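Local structure of aminotransferase, class III (Thermomicrobium roseum, 6IO1) at residues Asp55-Leu60 with Gly421-Pro426. The protein probably acts as a thermostable (S)-enantioselective omega-transaminase that uses pyridoxal 5'-phosphate to transfer amino groups. Numbering follows the deposited sequence.
Sequences DGFAGL and GIVMAP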
ATOM      1  N   ASP B  55       2.840 -19.989 -15.986  1.00 15.16           N
ATOM      2  CA  ASP B  55       2.655 -19.153 -14.802  1.00 16.57           C
ATOM      3  C   ASP B  55       1.606 -19.821 -13.918  1.00 15.77           C
ATOM      4  O   ASP B  55       0.448 -19.403 -13.831  1.00 16.27           O
ATOM      5  CB  ASP B  55       2.250 -17.740 -15.209  1.00 16.15           C
ATOM      6  CG  ASP B  55       2.542 -16.712 -14.135  1.00 15.72           C
ATOM      7  OD1 ASP B  55       2.913 -17.111 -13.014  1.00 21.40           O
ATOM      8  OD2 ASP B  55       2.407 -15.503 -14.413  1.00 17.61           O
ATOM      9  N   GLY B  56       2.036 -20.887 -13.239  1.00 16.75           N
ATOM     10  CA  GLY B  56       1.151 -21.700 -12.421  1.00 16.18           C
ATOM     11  C   GLY B  56       0.639 -21.020 -11.169  1.00 15.73           C
ATOM     12  O   GLY B  56      -0.273 -21.553 -10.527  1.00 18.03           O
ATOM     13  N   PHE B  57       1.201 -19.871 -10.807  1.00 15.10           N
ATOM     14  CA  PHE B  57       0.764 -19.109  -9.647  1.00 14.23           C
ATOM     15  C   PHE B  57       0.099 -17.798 -10.042  1.00 14.49           C
ATOM     16  O   PHE B  57      -0.289 -17.026  -9.159  1.00 15.39           O
ATOM     17  CB  PHE B  57       1.960 -18.835  -8.724  1.00 16.78           C
ATOM     18  CG  PHE B  57       1.608 -18.735  -7.268  1.00 15.33           C
ATOM     19  CD1 PHE B  57       0.887 -19.737  -6.640  1.00 16.77           C
ATOM     20  CD2 PHE B  57       2.024 -17.646  -6.518  1.00 15.90           C
ATOM     21  CE1 PHE B  57       0.575 -19.647  -5.297  1.00 17.40           C
ATOM     22  CE2 PHE B  57       1.715 -17.551  -5.176  1.00 17.72           C
ATOM     23  CZ  PHE B  57       0.993 -18.553  -4.565  1.00 18.09           C
ATOM     24  N   ALA B  58      -0.060 -17.547 -11.346  1.00 14.82           N
ATOM     25  CA  ALA B  58      -0.646 -16.312 -11.871  1.00 15.58           C
ATOM     26  C   ALA B  58      -0.003 -15.092 -11.225  1.00 15.14           C
ATOM     27  O   ALA B  58      -0.678 -14.178 -10.751  1.00 15.67           O
ATOM     28  CB  ALA B  58      -2.164 -16.291 -11.691  1.00 16.48           C
ATOM     29  N   GLY B  59       1.325 -15.091 -11.195  1.00 15.85           N
ATOM     30  CA  GLY B  59       2.041 -14.067 -10.466  1.00 14.20           C
ATOM     31  C   GLY B  59       1.941 -14.310  -8.976  1.00 14.41           C
ATOM     32  O   GLY B  59       2.706 -15.100  -8.416  1.00 14.79           O
ATOM     33  N   LEU B  60       0.991 -13.634  -8.324  1.00 14.10           N
ATOM     34  CA  LEU B  60       0.718 -13.811  -6.899  1.00 15.13           C
ATOM     35  C   LEU B  60      -0.799 -13.931  -6.707  1.00 15.07           C
ATOM     36  O   LEU B  60      -1.438 -13.054  -6.125  1.00 14.38           O
ATOM     37  CB  LEU B  60       1.305 -12.663  -6.079  1.00 13.99           C
ATOM     38  CG  LEU B  60       2.830 -12.647  -5.960  1.00 11.94           C
ATOM     39  CD1 LEU B  60       3.294 -11.461  -5.129  1.00 16.27           C
ATOM     40  CD2 LEU B  60       3.334 -13.952  -5.366  1.00 16.79           C
ATOM     41  N   GLY B 421       4.969 -28.077   0.717  1.00 24.10           N
ATOM     42  CA  GLY B 421       4.596 -28.640  -0.566  1.00 20.97           C
ATOM     43  C   GLY B 421       4.495 -27.654  -1.711  1.00 20.82           C
ATOM     44  O   GLY B 421       5.287 -26.711  -1.809  1.00 21.34           O
ATOM     45  N   ILE B 422       3.525 -27.875  -2.598  1.00 19.12           N
ATOM     46  CA  ILE B 422       3.378 -27.088  -3.820  1.00 18.49           C
ATOM     47  C   ILE B 422       2.003 -26.432  -3.836  1.00 18.66           C
ATOM     48  O   ILE B 422       0.989 -27.093  -3.593  1.00 20.33           O
ATOM     49  CB  ILE B 422       3.587 -27.955  -5.076  1.00 20.19           C
ATOM     50  CG1 ILE B 422       5.019 -28.491  -5.120  1.00 19.74           C
ATOM     51  CG2 ILE B 422       3.276 -27.162  -6.334  1.00 19.90           C
ATOM     52  CD1 ILE B 422       5.312 -29.364  -6.320  1.00 21.49           C
ATOM     53  N   VAL B 423       1.987 -25.119  -4.088  1.00 17.74           N
ATOM     54  CA  VAL B 423       0.719 -24.331  -4.136  1.00 18.00           C
ATOM     55  C   VAL B 423       0.539 -23.814  -5.566  1.00 17.37           C
ATOM     56  O   VAL B 423       1.487 -23.203  -6.096  1.00 17.55           O
ATOM     57  CB  VAL B 423       0.743 -23.172  -3.120  1.00 18.93           C
ATOM     58  CG1 VAL B 423      -0.569 -22.403  -3.114  1.00 18.77           C
ATOM     59  CG2 VAL B 423       1.085 -23.659  -1.720  1.00 18.03           C
ATOM     60  N   MET B 424      -0.638 -24.044  -6.155  1.00 17.77           N
ATOM     61  CA  MET B 424      -0.899 -23.608  -7.552  1.00 16.99           C
ATOM     62  C   MET B 424      -2.113 -22.674  -7.611  1.00 17.26           C
ATOM     63  O   MET B 424      -3.172 -23.038  -7.063  1.00 19.52           O
ATOM     64  CB  MET B 424      -1.159 -24.822  -8.448  1.00 17.33           C
ATOM     65  CG  MET B 424       0.066 -25.690  -8.658  1.00 20.06           C
ATOM     66  SD  MET B 424      -0.359 -27.373  -9.166  1.00 22.84           S
ATOM     67  CE  MET B 424      -0.995 -28.029  -7.624  1.00 21.10           C
ATOM     68  N   ALA B 425      -1.949 -21.523  -8.269  1.00 15.64           N
ATOM     69  CA  ALA B 425      -3.027 -20.554  -8.480  1.00 15.43           C
ATOM     70  C   ALA B 425      -2.952 -20.042  -9.912  1.00 15.64           C
ATOM     71  O   ALA B 425      -2.625 -18.877 -10.156  1.00 15.26           O
ATOM     72  CB  ALA B 425      -2.931 -19.404  -7.476  1.00 16.28           C
ATOM     73  N   PRO B 426      -3.271 -20.894 -10.913  1.00 14.95           N
ATOM     74  CA  PRO B 426      -3.161 -20.524 -12.332  1.00 15.29           C
ATOM     75  C   PRO B 426      -4.189 -19.493 -12.822  1.00 14.74           C
ATOM     76  O   PRO B 426      -5.201 -19.312 -12.170  1.00 14.39           O
ATOM     77  CB  PRO B 426      -3.371 -21.858 -13.064  1.00 15.84           C
ATOM     78  CG  PRO B 426      -4.230 -22.663 -12.117  1.00 17.56           C
ATOM     79  CD  PRO B 426      -3.756 -22.265 -10.734  1.00 16.47           C
TER
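G56 and F57 lie against P426 and A425, their CA atoms 4.5 and 4.2 Å apart in that order, just past the end of strand 421-424. A type I turn from D55 to A58 presents the carbonyl of G56, and A425 N gives a hydrogen bond to G56 O at 2.8 Å. The donor lies in the carbonyl plane, but the N-H is bent to 130°. P426, with no hydrogen to give, rests its CD 3.6 Å from the same oxygen. At the end of the turn, A58 CB presses on A425 O at 3.0 Å, a tight contact. The F57 ring reaches back along the strand with its CD1/CE1 side: CE1 meets V423 CG1 at 3.7 Å, and CD1 touches A425 CB. The two side chains F57 and V423 cross obliquely, V423 CG1 standing anti to the backbone N (chi1 -177°). Just past the turn, G59 N donates a nearly straight hydrogen bond (170°) to D55 OD1 from above the carboxylate plane, while OD2 is hydrogen-bonded to H67 NE2. One backbone bond flanked by buried apolar packing thus ties together the chain leaving strands 52-55 and 421-424 of one mixed sheet, beside the cofactor site: the F57 side chain is about 7 Å from the bound PMP, and L60 O accepts a hydrogen bond from K289 NZ of the pocket.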